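Local coordinates for malonyl CoA-acyl carrier protein transacylase (Mycobacterium tuberculosis, PDB 2QC3), which catalyses transfer of the malonyl group from malonyl-CoA to holo-acyl carrier protein, giving malonyl-ACP and free CoA for fatty acid biosynthesis, at residues V86-S92 and A220-N225; V65-L69 and I96-I101; T264-P270 and V286-K292; A214-P218 and V231-A235; A202-A207 and L241-T246. Numbering follows the deposited sequence.

Contact 1 of 5, residues V86-S92 and A220-N225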
# COMPACT_ATOMS: atom_id res chain seq x y z
N VAL A 86 6.09 10.06 15.26
CA VAL A 86 6.14 9.25 14.06
C VAL A 86 5.67 10.00 12.82
O VAL A 86 5.04 11.05 12.90
CB VAL A 86 5.27 7.99 14.22
CG1 VAL A 86 5.70 7.20 15.45
CG2 VAL A 86 3.80 8.39 14.32
N ILE A 87 6.02 9.45 11.66
CA ILE A 87 5.60 10.01 10.39
C ILE A 87 5.07 8.74 9.71
O ILE A 87 5.75 7.72 9.69
CB ILE A 87 6.80 10.63 9.62
CG1 ILE A 87 6.30 11.56 8.52
CG2 ILE A 87 7.71 9.55 9.07
CD1 ILE A 87 5.39 10.92 7.53
N VAL A 88 3.84 8.80 9.20
CA VAL A 88 3.23 7.63 8.58
C VAL A 88 3.10 7.73 7.07
O VAL A 88 2.85 8.80 6.53
CB VAL A 88 1.81 7.39 9.17
CG1 VAL A 88 1.30 6.00 8.79
CG2 VAL A 88 1.83 7.56 10.67
N ALA A 89 3.27 6.60 6.40
CA ALA A 89 3.15 6.55 4.94
C ALA A 89 2.84 5.12 4.48
O ALA A 89 3.36 4.16 5.06
CB ALA A 89 4.43 7.04 4.28
N GLY A 90 2.00 5.00 3.46
CA GLY A 90 1.67 3.69 2.94
C GLY A 90 1.77 3.69 1.43
O GLY A 90 1.67 4.72 0.78
N HIS A 91 1.98 2.51 0.86
CA HIS A 91 2.07 2.39 -0.58
C HIS A 91 0.81 1.78 -1.15
O HIS A 91 0.42 0.68 -0.76
CB HIS A 91 3.33 1.57 -0.96
CG HIS A 91 3.49 1.37 -2.44
ND1 HIS A 91 4.56 1.90 -3.15
CD2 HIS A 91 2.70 0.76 -3.36
CE1 HIS A 91 4.40 1.64 -4.44
NE2 HIS A 91 3.29 0.95 -4.59
N SER A 92 0.18 2.51 -2.06
CA SER A 92 -1.03 2.05 -2.75
C SER A 92 -2.16 1.67 -1.80
O SER A 92 -2.63 2.53 -1.06
CB SER A 92 -0.68 0.85 -3.65
OG SER A 92 0.26 1.20 -4.66
N ALA A 220 -1.03 12.08 13.46
CA ALA A 220 0.39 12.08 13.15
C ALA A 220 0.61 12.59 11.73
O ALA A 220 -0.33 12.70 10.96
CB ALA A 220 0.96 10.67 13.28
N THR A 221 1.86 12.93 11.41
CA THR A 221 2.18 13.40 10.07
C THR A 221 1.87 12.24 9.12
O THR A 221 2.48 11.17 9.20
CB THR A 221 3.67 13.76 9.94
OG1 THR A 221 4.02 14.70 10.97
CG2 THR A 221 3.96 14.37 8.58
N LEU A 222 0.91 12.45 8.24
CA LEU A 222 0.49 11.43 7.29
C LEU A 222 0.78 11.88 5.86
O LEU A 222 0.22 12.88 5.39
CB LEU A 222 -1.02 11.16 7.46
CG LEU A 222 -1.72 10.12 6.58
CD1 LEU A 222 -1.19 8.71 6.86
CD2 LEU A 222 -3.20 10.17 6.86
N LEU A 223 1.65 11.15 5.19
CA LEU A 223 2.02 11.46 3.81
C LEU A 223 1.06 10.80 2.82
O LEU A 223 0.37 9.83 3.17
CB LEU A 223 3.44 10.99 3.51
CG LEU A 223 4.52 11.58 4.42
CD1 LEU A 223 5.89 11.13 3.93
CD2 LEU A 223 4.41 13.10 4.41
N SER A 224 1.02 11.32 1.60
CA SER A 224 0.16 10.79 0.56
C SER A 224 0.95 10.42 -0.69
O SER A 224 1.90 11.11 -1.07
CB SER A 224 -0.91 11.82 0.19
OG SER A 224 -1.69 11.37 -0.91
N ASN A 225 0.55 9.32 -1.33
CA ASN A 225 1.18 8.83 -2.55
C ASN A 225 0.98 9.83 -3.69
O ASN A 225 1.66 9.77 -4.71
CB ASN A 225 0.56 7.49 -2.97
CG ASN A 225 0.99 6.33 -2.10
OD1 ASN A 225 0.42 5.25 -2.19
ND2 ASN A 225 2.01 6.55 -1.27
O HOH W 1 3.84 13.35 13.83
O HOH W 2 0.43 7.10 2.58
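This is a parallel strand pairing at the border of the central parallel sheet, where the short, weakly bonded strand around Thr221 and Leu222 runs beside strand 86-90, and it ends at the probable catalytic serine. Two nearly straight backbone hydrogen bonds hold the pair: Val88 N donates to Thr221 O (2.7 Å) and Leu223 N to Val88 O (3.0 Å). Beyond them at each end the ladder is carried on by a water. Water 1 joins Val86 O (2.8 Å) to Thr221 N (3.2 Å), and water 2 accepts from Gly90 N and lies within hydrogen-bonding distance of Leu223 O, both at 2.8 Å. Apolar side chains pack on the two faces of the sheet. Ile87 CD1 comes within 3.3 Å of Leu223 CG on one, while Val88 CB meets Leu222 CD1 at 4.0 Å on the other, toward helix 94-101. Past the strands the side chain of Asn225 takes over, its ND2 donating to Gly90 O (2.8 Å) and its OD1 accepting from Ser92 N (2.8 Å). Ser92 has phi/psi of 57/-118°, the strained conformation expected of a nucleophile elbow, and touches His195, the other probable active-site residue. With one carboxamide bonded to the backbone both before and at the nucleophile, Asn225 ties the sharp turn to the neighbouring chain segment and probably helps to fix its shape.

Contact 2 of 5, residues V65-L69 and I96-I101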
# COMPACT_ATOMS: atom_id res chain seq x y z
N VAL A 65 -4.35 -5.00 4.46
CA VAL A 65 -4.66 -3.97 5.43
C VAL A 65 -4.94 -4.62 6.79
O VAL A 65 -4.53 -4.10 7.83
CB VAL A 65 -5.90 -3.12 5.00
CG1 VAL A 65 -6.36 -2.23 6.15
CG2 VAL A 65 -5.55 -2.26 3.80
N ALA A 66 -5.61 -5.77 6.77
CA ALA A 66 -5.92 -6.49 8.02
C ALA A 66 -4.64 -6.92 8.74
O ALA A 66 -4.51 -6.75 9.95
CB ALA A 66 -6.80 -7.72 7.72
N ALA A 67 -3.69 -7.47 7.98
CA ALA A 67 -2.42 -7.91 8.55
C ALA A 67 -1.70 -6.72 9.15
O ALA A 67 -1.16 -6.78 10.27
CB ALA A 67 -1.56 -8.55 7.47
N THR A 68 -1.70 -5.61 8.41
CA THR A 68 -1.03 -4.41 8.87
C THR A 68 -1.59 -3.87 10.17
O THR A 68 -0.84 -3.54 11.09
CB THR A 68 -1.08 -3.28 7.81
OG1 THR A 68 -0.25 -3.65 6.71
CG2 THR A 68 -0.55 -1.96 8.40
N LEU A 69 -2.91 -3.78 10.26
CA LEU A 69 -3.55 -3.25 11.44
C LEU A 69 -3.49 -4.17 12.66
O LEU A 69 -3.49 -3.69 13.79
CB LEU A 69 -4.99 -2.83 11.12
CG LEU A 69 -5.01 -1.80 9.97
CD1 LEU A 69 -6.43 -1.29 9.73
CD2 LEU A 69 -4.07 -0.64 10.30
N ILE A 96 -4.56 3.00 3.08
CA ILE A 96 -5.73 2.85 3.95
C ILE A 96 -5.28 2.46 5.35
O ILE A 96 -5.80 2.98 6.34
CB ILE A 96 -6.72 1.80 3.39
CG1 ILE A 96 -7.39 2.35 2.12
CG2 ILE A 96 -7.78 1.47 4.43
CD1 ILE A 96 -8.30 1.35 1.40
N ALA A 97 -4.31 1.55 5.43
CA ALA A 97 -3.78 1.11 6.71
C ALA A 97 -3.03 2.29 7.35
O ALA A 97 -3.14 2.54 8.55
CB ALA A 97 -2.83 -0.07 6.51
N ALA A 98 -2.27 3.02 6.53
CA ALA A 98 -1.53 4.19 7.01
C ALA A 98 -2.49 5.21 7.62
O ALA A 98 -2.19 5.83 8.64
CB ALA A 98 -0.75 4.84 5.87
N TYR A 99 -3.65 5.38 6.99
CA TYR A 99 -4.65 6.31 7.48
C TYR A 99 -5.14 5.90 8.86
O TYR A 99 -5.31 6.73 9.75
CB TYR A 99 -5.84 6.39 6.51
CG TYR A 99 -5.63 7.36 5.38
CD1 TYR A 99 -4.38 7.51 4.78
CD2 TYR A 99 -6.69 8.13 4.89
CE1 TYR A 99 -4.19 8.39 3.73
CE2 TYR A 99 -6.51 9.02 3.83
CZ TYR A 99 -5.26 9.14 3.26
OH TYR A 99 -5.06 10.02 2.22
N ALA A 100 -5.38 4.60 9.03
CA ALA A 100 -5.84 4.09 10.32
C ALA A 100 -4.72 4.24 11.35
O ALA A 100 -4.97 4.60 12.50
CB ALA A 100 -6.24 2.62 10.19
N ILE A 101 -3.49 3.99 10.93
CA ILE A 101 -2.37 4.12 11.85
C ILE A 101 -2.28 5.57 12.31
O ILE A 101 -2.08 5.84 13.50
CB ILE A 101 -1.05 3.68 11.18
CG1 ILE A 101 -1.05 2.15 11.03
CG2 ILE A 101 0.16 4.14 12.00
CD1 ILE A 101 0.06 1.59 10.14
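Ala97, Leu69 and Val65 bury the most surface here, in a contact between two helices that run in nearly the same direction, their local axes 28° apart and 9.5 Å from each other at the closest. The CA-to-CB bond of Ala97 points toward helix 57-77, and the methyl is met by three side chains: Thr68 CG2 lies 3.5 Å from Ala97 CB, Leu69 CD2 is 4.0 Å from that same Ala97 CB, and Val65 CG1 is 4.2 Å from it. Leu69 starts out sideways, but its m,t rotamer carries CD2 across to the other helix, 3.9 Å from Ala100 CB and 4.2 Å from Ile101 CG1. Val65, one turn earlier, sets CG2 4.2 Å from Ile96 CB. The side chains meet through apolar groups; even Thr68 offers its methyl, which also reaches Ile101 CD1 at 4.0 Å, while its hydroxyl is hydrogen-bonded to Pro270 O. Helix 107-125 adds Ala110 and Ala114 to this packing. Helix 57-77 precedes strand 86-90 and helix 94-101 follows it, so the contact joins the helices flanking that strand in sequence. A helix following the GxSxG serine at the end of a parallel strand is characteristic of the alpha/beta core of FabD-type acyltransferases.

Contact 3 of 5, residues T264-P270 and V286-K292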
# COMPACT_ATOMS: atom_id res chain seq x y z
N THR A 264 14.69 8.85 12.29
CA THR A 264 15.81 8.16 12.93
C THR A 264 15.67 6.64 12.91
O THR A 264 16.57 5.93 13.33
CB THR A 264 15.97 8.63 14.38
OG1 THR A 264 14.85 8.19 15.16
CG2 THR A 264 16.05 10.15 14.42
N ALA A 265 14.54 6.16 12.41
CA ALA A 265 14.31 4.72 12.34
C ALA A 265 13.15 4.43 11.40
O ALA A 265 12.21 5.22 11.29
CB ALA A 265 14.02 4.17 13.73
N ILE A 266 13.22 3.29 10.72
CA ILE A 266 12.17 2.90 9.79
C ILE A 266 11.52 1.60 10.22
O ILE A 266 12.20 0.61 10.47
CB ILE A 266 12.71 2.67 8.36
CG1 ILE A 266 13.45 3.91 7.86
CG2 ILE A 266 11.57 2.28 7.43
CD1 ILE A 266 12.62 5.15 7.81
N VAL A 267 10.19 1.59 10.28
CA VAL A 267 9.48 0.39 10.65
C VAL A 267 8.48 0.08 9.54
O VAL A 267 7.63 0.92 9.20
CB VAL A 267 8.70 0.55 11.98
CG1 VAL A 267 8.00 -0.75 12.33
CG2 VAL A 267 9.65 0.97 13.09
N GLU A 268 8.61 -1.09 8.94
CA GLU A 268 7.69 -1.50 7.89
C GLU A 268 6.80 -2.56 8.48
O GLU A 268 7.28 -3.53 9.07
CB GLU A 268 8.44 -2.05 6.67
CG GLU A 268 7.54 -2.79 5.67
CD GLU A 268 8.17 -3.00 4.30
OE1 GLU A 268 9.41 -3.10 4.21
OE2 GLU A 268 7.42 -3.07 3.31
N PHE A 269 5.50 -2.35 8.35
CA PHE A 269 4.51 -3.27 8.87
C PHE A 269 4.29 -4.45 7.93
O PHE A 269 4.63 -4.37 6.74
CB PHE A 269 3.19 -2.54 9.11
CG PHE A 269 3.21 -1.63 10.29
CD1 PHE A 269 3.97 -0.48 10.29
CD2 PHE A 269 2.46 -1.94 11.43
CE1 PHE A 269 4.00 0.36 11.39
CE2 PHE A 269 2.49 -1.10 12.54
CZ PHE A 269 3.25 0.05 12.52
N PRO A 270 3.75 -5.56 8.44
CA PRO A 270 3.49 -6.74 7.60
C PRO A 270 2.25 -6.55 6.74
O PRO A 270 1.38 -5.73 7.04
CB PRO A 270 3.32 -7.86 8.63
CG PRO A 270 2.75 -7.15 9.80
CD PRO A 270 3.62 -5.91 9.87
N VAL A 286 20.05 5.09 8.59
CA VAL A 286 18.85 4.91 9.40
C VAL A 286 18.49 3.43 9.49
O VAL A 286 18.26 2.78 8.48
CB VAL A 286 17.64 5.67 8.79
CG1 VAL A 286 16.42 5.53 9.70
CG2 VAL A 286 18.00 7.14 8.58
N PRO A 287 18.44 2.89 10.71
CA PRO A 287 18.10 1.47 10.86
C PRO A 287 16.63 1.21 10.52
O PRO A 287 15.76 2.04 10.80
CB PRO A 287 18.41 1.20 12.33
CG PRO A 287 18.12 2.53 12.98
CD PRO A 287 18.74 3.51 12.01
N ALA A 288 16.37 0.06 9.92
CA ALA A 288 15.02 -0.33 9.54
C ALA A 288 14.64 -1.63 10.22
O ALA A 288 15.50 -2.45 10.55
CB ALA A 288 14.94 -0.48 8.03
N ARG A 289 13.34 -1.82 10.42
CA ARG A 289 12.83 -3.03 11.05
C ARG A 289 11.66 -3.57 10.24
O ARG A 289 10.67 -2.86 10.01
CB ARG A 289 12.38 -2.73 12.48
CG ARG A 289 13.53 -2.46 13.46
CD ARG A 289 14.37 -3.72 13.68
NE ARG A 289 15.43 -3.49 14.66
CZ ARG A 289 16.31 -4.41 15.05
NH1 ARG A 289 16.26 -5.64 14.54
NH2 ARG A 289 17.23 -4.11 15.95
N ALA A 290 11.78 -4.81 9.81
CA ALA A 290 10.74 -5.47 9.03
C ALA A 290 9.88 -6.31 9.96
O ALA A 290 10.31 -7.37 10.43
CB ALA A 290 11.37 -6.36 7.96
N VAL A 291 8.67 -5.84 10.24
CA VAL A 291 7.78 -6.57 11.13
C VAL A 291 7.05 -7.70 10.42
O VAL A 291 6.16 -7.47 9.61
CB VAL A 291 6.73 -5.63 11.76
CG1 VAL A 291 5.81 -6.42 12.68
CG2 VAL A 291 7.43 -4.53 12.53
N LYS A 292 7.45 -8.93 10.72
CA LYS A 292 6.83 -10.09 10.11
C LYS A 292 6.35 -11.06 11.18
O LYS A 292 5.75 -12.09 10.88
CB LYS A 292 7.80 -10.79 9.16
CG LYS A 292 9.27 -10.68 9.56
CD LYS A 292 9.55 -11.35 10.89
CE LYS A 292 11.03 -11.29 11.22
NZ LYS A 292 11.35 -12.05 12.47
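Four backbone hydrogen bonds join the strands: Ile266 N to Pro287 O (2.8 Å), Arg289 N to Ile266 O (2.7 Å), Glu268 N to Arg289 O (2.9 Å) and Val291 N to Glu268 O (2.9 Å). Ile266 and Glu268 thus each give and receive a bond, the alternation of a regular parallel ladder, and the local axes diverge by 15° at 4.5 Å separation. The bonding stops at Pro270, whose nitrogen has no hydrogen for Val291 O. Packing follows on both faces. Ile266 CB meets Ala288 CB at 3.9 Å; on the other face Val267 CG1 touches Val291 CG2 at 3.8 Å, and Pro270 CD lies 3.6 Å from Val291 CG1. The carboxylate of Glu268 turns to Ser276 and Gly273, and Arg289 forms a salt bridge with Glu299. With helix 275-282 between them, these strands make a beta-alpha-beta crossover unit, and strand 288-290 is the outermost of the parallel sheet at this side of the acyltransferase fold.

Contact 4 of 5, residues A214-P218 and V231-A235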
# COMPACT_ATOMS: atom_id res chain seq x y z
N ALA A 214 -16.75 7.43 9.16
CA ALA A 214 -16.45 8.47 10.15
C ALA A 214 -14.94 8.70 10.13
O ALA A 214 -14.15 7.76 10.19
CB ALA A 214 -16.89 8.02 11.55
N THR A 215 -14.53 9.96 10.04
CA THR A 215 -13.12 10.29 10.00
C THR A 215 -12.70 11.30 11.06
O THR A 215 -13.53 11.87 11.77
CB THR A 215 -12.74 10.88 8.62
OG1 THR A 215 -13.44 12.11 8.42
CG2 THR A 215 -13.09 9.90 7.50
N ALA A 216 -11.40 11.50 11.17
CA ALA A 216 -10.83 12.44 12.13
C ALA A 216 -9.53 12.97 11.55
O ALA A 216 -8.91 12.32 10.70
CB ALA A 216 -10.58 11.75 13.45
N ASP A 217 -9.12 14.16 11.98
CA ASP A 217 -7.87 14.73 11.49
C ASP A 217 -6.77 13.79 11.94
O ASP A 217 -6.86 13.20 13.02
CB ASP A 217 -7.66 16.14 12.08
CG ASP A 217 -8.52 17.19 11.40
OD1 ASP A 217 -8.64 18.31 11.93
OD2 ASP A 217 -9.07 16.89 10.32
N PRO A 218 -5.74 13.60 11.12
CA PRO A 218 -4.65 12.70 11.51
C PRO A 218 -3.96 13.09 12.81
O PRO A 218 -3.74 14.27 13.07
CB PRO A 218 -3.71 12.75 10.30
CG PRO A 218 -3.96 14.10 9.72
CD PRO A 218 -5.46 14.23 9.82
N VAL A 231 -1.11 15.18 4.39
CA VAL A 231 -2.52 15.57 4.32
C VAL A 231 -2.81 15.86 5.78
O VAL A 231 -2.73 14.98 6.63
CB VAL A 231 -3.42 14.42 3.80
CG1 VAL A 231 -3.31 14.34 2.28
CG2 VAL A 231 -3.01 13.10 4.43
N THR A 232 -3.15 17.11 6.06
CA THR A 232 -3.38 17.58 7.42
C THR A 232 -4.81 17.56 7.96
O THR A 232 -5.02 17.78 9.15
CB THR A 232 -2.83 19.00 7.57
OG1 THR A 232 -3.51 19.87 6.66
CG2 THR A 232 -1.34 19.01 7.24
N SER A 233 -5.79 17.32 7.09
CA SER A 233 -7.17 17.29 7.54
C SER A 233 -7.86 16.02 7.07
O SER A 233 -7.50 15.46 6.04
CB SER A 233 -7.94 18.51 7.02
OG SER A 233 -8.15 18.42 5.62
N ALA A 234 -8.86 15.59 7.84
CA ALA A 234 -9.62 14.39 7.50
C ALA A 234 -10.13 14.47 6.07
O ALA A 234 -9.96 13.54 5.28
CB ALA A 234 -10.79 14.24 8.46
N ALA A 235 -10.77 15.60 5.74
CA ALA A 235 -11.33 15.80 4.41
C ALA A 235 -10.26 15.74 3.32
O ALA A 235 -10.45 15.07 2.30
CB ALA A 235 -12.07 17.14 4.35
O HOH W 3 -6.56 20.44 10.42
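Residues 214-218 form an extended loop, while 231-235 runs roughly the other way, the touching parts being 146° apart, and turns into helix 234-243. The two backbones come closest at Asp217 and Ala234, whose CA atoms are 4.4 Å apart. At this point a side chain bonds to the backbone: Asp217 OD2 accepts a nearly straight hydrogen bond of 2.8 Å from Ala234 N, the first residue of the helix. Ser233, at the N-cap position, uses its own hydroxyl to cap the nitrogen of Ala236. The start of the helix is thus served by two side chains, one local and one from the loop that leads from helix 203-211 towards the edge strand 221-222 of the central sheet. A carboxylate there is also favourably placed with respect to the helix dipole. Water 3 bridges weakly between Asp217 OD1 and Thr232 O, 3.3 Å to each. Around the bond, Ala234 buries the most surface of any residue in the contact, with CB 3.4 Å from Thr215 OG1 and 3.5 Å from Ala216 O. The ring of Pro218 lies over the turn before the helix, its CG 3.4 Å from Val231 O and its CD 3.6 Å from Thr232 O.

Contact 5 of 5, residues A202-A207 and L241-T246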
# COMPACT_ATOMS: atom_id res chain seq x y z
N ALA A 202 -14.12 2.33 -10.91
CA ALA A 202 -14.15 1.92 -9.51
C ALA A 202 -14.34 3.12 -8.57
O ALA A 202 -14.65 2.95 -7.40
CB ALA A 202 -12.85 1.19 -9.15
N LEU A 203 -14.17 4.33 -9.10
CA LEU A 203 -14.31 5.55 -8.31
C LEU A 203 -15.64 5.73 -7.59
O LEU A 203 -15.67 6.03 -6.40
CB LEU A 203 -14.06 6.79 -9.17
CG LEU A 203 -12.61 7.21 -9.41
CD1 LEU A 203 -12.55 8.40 -10.36
CD2 LEU A 203 -11.97 7.55 -8.08
N ASP A 204 -16.74 5.55 -8.31
CA ASP A 204 -18.07 5.72 -7.73
C ASP A 204 -18.28 4.94 -6.45
O ASP A 204 -18.66 5.50 -5.42
CB ASP A 204 -19.15 5.33 -8.75
CG ASP A 204 -19.40 6.42 -9.77
OD1 ASP A 204 -20.25 6.22 -10.66
OD2 ASP A 204 -18.75 7.48 -9.68
N GLY A 205 -18.05 3.63 -6.52
CA GLY A 205 -18.23 2.79 -5.36
C GLY A 205 -17.24 3.12 -4.26
O GLY A 205 -17.61 3.19 -3.08
N PHE A 206 -15.98 3.32 -4.63
CA PHE A 206 -14.96 3.64 -3.64
C PHE A 206 -15.25 5.00 -3.01
O PHE A 206 -15.14 5.17 -1.80
CB PHE A 206 -13.57 3.64 -4.30
CG PHE A 206 -12.44 3.75 -3.32
CD1 PHE A 206 -12.35 2.87 -2.24
CD2 PHE A 206 -11.46 4.72 -3.48
CE1 PHE A 206 -11.29 2.96 -1.33
CE2 PHE A 206 -10.39 4.82 -2.58
CZ PHE A 206 -10.31 3.93 -1.50
N ALA A 207 -15.62 5.96 -3.84
CA ALA A 207 -15.92 7.31 -3.36
C ALA A 207 -17.12 7.31 -2.41
O ALA A 207 -17.10 7.99 -1.38
CB ALA A 207 -16.17 8.25 -4.54
N LEU A 241 -7.25 10.21 -0.92
CA LEU A 241 -7.27 8.75 -0.94
C LEU A 241 -8.17 8.25 -2.08
O LEU A 241 -7.80 7.35 -2.83
CB LEU A 241 -7.78 8.20 0.40
CG LEU A 241 -8.07 6.69 0.47
CD1 LEU A 241 -6.83 5.89 0.15
CD2 LEU A 241 -8.59 6.33 1.84
N VAL A 242 -9.36 8.84 -2.21
CA VAL A 242 -10.29 8.43 -3.26
C VAL A 242 -9.66 8.70 -4.62
O VAL A 242 -9.64 7.84 -5.50
CB VAL A 242 -11.61 9.20 -3.14
CG1 VAL A 242 -12.55 8.81 -4.29
CG2 VAL A 242 -12.27 8.89 -1.80
N SER A 243 -9.13 9.90 -4.78
CA SER A 243 -8.50 10.30 -6.03
C SER A 243 -7.31 9.41 -6.42
O SER A 243 -7.09 9.16 -7.60
CB SER A 243 -8.08 11.76 -5.94
OG SER A 243 -7.52 12.20 -7.16
N GLN A 244 -6.55 8.94 -5.44
CA GLN A 244 -5.40 8.09 -5.72
C GLN A 244 -5.76 6.83 -6.48
O GLN A 244 -4.90 6.17 -7.07
CB GLN A 244 -4.68 7.71 -4.42
CG GLN A 244 -3.64 8.71 -4.00
CD GLN A 244 -2.64 8.98 -5.10
OE1 GLN A 244 -1.85 8.11 -5.48
NE2 GLN A 244 -2.69 10.18 -5.64
N LEU A 245 -7.05 6.49 -6.46
CA LEU A 245 -7.52 5.30 -7.15
C LEU A 245 -7.06 5.27 -8.60
O LEU A 245 -6.67 4.23 -9.12
CB LEU A 245 -9.04 5.22 -7.06
CG LEU A 245 -9.66 3.83 -7.21
CD1 LEU A 245 -9.10 2.91 -6.12
CD2 LEU A 245 -11.17 3.91 -7.08
N THR A 246 -7.10 6.42 -9.26
CA THR A 246 -6.72 6.51 -10.67
C THR A 246 -5.43 7.30 -10.88
O THR A 246 -5.07 7.61 -12.01
CB THR A 246 -7.83 7.19 -11.50
OG1 THR A 246 -8.04 8.52 -11.01
CG2 THR A 246 -9.13 6.40 -11.40
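Phe206, Leu245, Val242 and Leu203 build this apolar contact between the first turn of helix 203-211 and residues 241-246, and their rotamers decide how it fits. With chi1 at -171° (t), Phe206 extends from its helix toward the other, bringing CZ to 4.1 Å from Leu241 CG and CE2 to 3.7 Å from Val242 CA. Its ring edge faces the backbone carbonyl of Leu241, CE2 to O being 3.6 Å. Leu245, in a t,p conformation, packs onto the first turn of the facing segment: its CD2 lies 3.7 Å from Phe206 CB, 3.8 Å from Ala202 CB and 3.9 Å from Leu203 CD2. Leu203 leaves its backbone sideways, yet the m,t rotamer swings it across, where CD2 sits 4.0 Å from Val242 CG1 and CG is 4.1 Å from Thr246 CG2. Val242, chi1 near 180°, sets CG1 3.7 Å from Ala207 CB. Leu241, also t,p, approaches Phe206 and on another side touches Ile96 and Tyr99 of helix 94-101, while Arg117 of helix 107-125 packs on both Phe206 and Leu245. Directly beside Leu245, Gln244 O accepts a hydrogen bond from ND1 of His195. The arrangement is thus helix-to-helix packing next to the acyltransferase active site, with the carbonyl of Gln244, just along the chain from Val242, hydrogen-bonded to the probable catalytic histidine.

Contacts 2 and 5 are buried helix packing built from apolar side chains; contacts 1 and 3 are partly buried strand pairings, contact 3 joined by backbone hydrogen bonds alone, contact 1 by two of them supplemented by waters and the Asn225 carboxamide; and contact 4 is a surface contact with a single direct backbone-to-carboxylate hydrogen bond. Contacts 1 and 3 sit at the two outer strands of the same parallel sheet. Contact 2 touches both, Ala98 meeting contact 1 and Thr68 contact 3. Contacts 4 and 5 share helix 234-243, at its N-terminus and further along. Contact 1 contains Ser92 and contact 5 lies close to His195, the two probable active-site residues; contact 4 lies away from them.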